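Local coordinates for motility hub protein FimV (Pseudomonas aeruginosa, PDB 4MBQ), which acts as an inner-membrane hub that activates the adenylate cyclase CyaB and supports type IV pilus assembly and twitching motility, at residues B[22-26]-B[55-59]. Residues are numbered along the deposited sequence; the frame is centred on the assembly and turned at random.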
loop_
_atom_site.group_PDB
_atom_site.type_symbol
_atom_site.label_atom_id
_atom_site.label_comp_id
_atom_site.label_asym_id
_atom_site.label_seq_id
_atom_site.Cartn_x
_atom_site.Cartn_y
_atom_site.Cartn_z
ATOM N N LEU B 22 -8.564 -1.931 -3.951
ATOM C CA LEU B 22 -9.095 -0.573 -3.942
ATOM C C LEU B 22 -8.238 0.337 -3.067
ATOM O O LEU B 22 -7.957 1.480 -3.427
ATOM C CB LEU B 22 -10.547 -0.559 -3.463
ATOM C CG LEU B 22 -11.601 -0.891 -4.521
ATOM C CD1 LEU B 22 -12.987 -0.992 -3.900
ATOM C CD2 LEU B 22 -11.578 0.163 -5.613
ATOM N N ASP B 23 -7.820 -0.175 -1.916
ATOM C CA ASP B 23 -6.951 0.592 -1.029
ATOM C C ASP B 23 -5.553 0.750 -1.621
ATOM O O ASP B 23 -4.922 1.791 -1.457
ATOM C CB ASP B 23 -6.901 -0.033 0.365
ATOM C CG ASP B 23 -8.089 0.365 1.218
ATOM O OD1 ASP B 23 -8.403 1.573 1.286
ATOM O OD2 ASP B 23 -8.721 -0.528 1.815
ATOM N N LEU B 24 -5.084 -0.277 -2.326
ATOM C CA LEU B 24 -3.806 -0.196 -3.028
ATOM C C LEU B 24 -3.857 0.860 -4.126
ATOM O O LEU B 24 -2.891 1.591 -4.341
ATOM C CB LEU B 24 -3.418 -1.550 -3.630
ATOM C CG LEU B 24 -2.862 -2.607 -2.677
ATOM C CD1 LEU B 24 -2.263 -3.761 -3.466
ATOM C CD2 LEU B 24 -1.836 -1.997 -1.740
ATOM N N ALA B 25 -4.989 0.933 -4.820
ATOM C CA ALA B 25 -5.168 1.926 -5.869
ATOM C C ALA B 25 -5.131 3.332 -5.284
ATOM O O ALA B 25 -4.521 4.233 -5.859
ATOM C CB ALA B 25 -6.473 1.690 -6.615
ATOM N N ARG B 26 -5.788 3.510 -4.142
ATOM C CA ARG B 26 -5.763 4.783 -3.430
ATOM C C ARG B 26 -4.335 5.146 -3.036
ATOM O O ARG B 26 -3.960 6.319 -3.036
ATOM C CB ARG B 26 -6.658 4.733 -2.187
ATOM C CG ARG B 26 -8.142 4.543 -2.490
ATOM C CD ARG B 26 -8.984 4.486 -1.217
ATOM N NE ARG B 26 -10.389 4.217 -1.514
ATOM C CZ ARG B 26 -11.026 3.093 -1.198
ATOM N NH1 ARG B 26 -10.391 2.124 -0.553
ATOM N NH2 ARG B 26 -12.305 2.942 -1.518
ATOM N N GLU B 55 -16.970 2.222 -6.981
ATOM C CA GLU B 55 -15.865 3.001 -6.437
ATOM C C GLU B 55 -14.692 3.071 -7.408
ATOM O O GLU B 55 -14.049 4.115 -7.545
ATOM C CB GLU B 55 -15.406 2.425 -5.093
ATOM C CG GLU B 55 -14.085 2.992 -4.571
ATOM C CD GLU B 55 -14.191 4.427 -4.063
ATOM O OE1 GLU B 55 -15.191 5.114 -4.362
ATOM O OE2 GLU B 55 -13.264 4.870 -3.353
ATOM N N ALA B 56 -14.416 1.953 -8.076
ATOM C CA ALA B 56 -13.343 1.895 -9.060
ATOM C C ALA B 56 -13.619 2.870 -10.192
ATOM O O ALA B 56 -12.728 3.603 -10.626
ATOM C CB ALA B 56 -13.190 0.479 -9.601
ATOM N N ARG B 57 -14.863 2.878 -10.661
ATOM C CA ARG B 57 -15.282 3.793 -11.714
ATOM C C ARG B 57 -15.127 5.242 -11.268
ATOM O O ARG B 57 -14.650 6.084 -12.028
ATOM C CB ARG B 57 -16.730 3.513 -12.123
ATOM C CG ARG B 57 -16.942 2.123 -12.708
ATOM C CD ARG B 57 -18.397 1.873 -13.066
ATOM N NE ARG B 57 -18.587 0.547 -13.647
ATOM C CZ ARG B 57 -19.415 -0.373 -13.162
ATOM N NH1 ARG B 57 -20.146 -0.112 -12.089
ATOM N NH2 ARG B 57 -19.516 -1.554 -13.759
ATOM N N GLU B 58 -15.530 5.522 -10.032
ATOM C CA GLU B 58 -15.419 6.866 -9.473
ATOM C C GLU B 58 -13.961 7.306 -9.421
ATOM O O GLU B 58 -13.628 8.427 -9.802
ATOM C CB GLU B 58 -16.035 6.921 -8.072
ATOM N N LEU B 59 -13.095 6.413 -8.954
ATOM C CA LEU B 59 -11.668 6.707 -8.871
ATOM C C LEU B 59 -11.057 6.939 -10.251
ATOM O O LEU B 59 -10.254 7.856 -10.434
ATOM C CB LEU B 59 -10.926 5.584 -8.144
ATOM C CG LEU B 59 -11.162 5.524 -6.634
ATOM C CD1 LEU B 59 -10.415 4.354 -6.006
ATOM C CD2 LEU B 59 -10.751 6.838 -5.985
#
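Glu55 OE2 lies at the edge of the Arg26 guanidinium, near its plane, and the planes of the two groups are about midway between parallel and perpendicular. NH2 of Arg26 gives a nearly straight hydrogen bond to this oxygen at 2.8 Å, with an N-H...O angle of 160°. The donor comes from above the carboxylate plane, 37° out of it. Arg26 NE is farther from the same OE2, at 3.5 Å, so the salt bridge rests on one N-H. Asp23 also sits at the guanidinium edge. Its OD1, slightly tilted from the guanidinium plane, accepts a more bent bond from Arg26 NH1, also 2.8 Å long. NH1 meets it from well above the Asp23 carboxylate plane. Arg26 thus lies between two carboxylates, whose grip probably limits rotation of the group and supports its positive charge.

The torsions explain the reach. The Arg26 chain is extended from CG to NE. Glu55 has CG anti to its backbone N, and the bend at chi2 turns its carboxylate toward Arg26 NH2. The two side chains cross at about a right angle.

Beside the salt bridge, toward helix 34-47, the contact is apolar. Leu22 CD2 touches Glu55 CG at 3.9 Å and Ala56 CB at 4.3 Å. Leu59 CD1 packs on CG of Arg26 at 4.2 Å and also approaches Leu22 CD2. Helix 34-47 covers the inner side, where Val44 touches Leu22 and Leu45 touches Ala56. Asp23 and Arg26 also pack on Arg26 and Asp23 of a second subunit, respectively.

The two short helical segments run nearly parallel, at 12°, with axes 11.2 Å apart. Helices 15-30 and 50-62 lie side by side, both packed on helix 34-47, an arrangement characteristic of the tetratricopeptide-repeat fold, here the C-terminal piece of FimV.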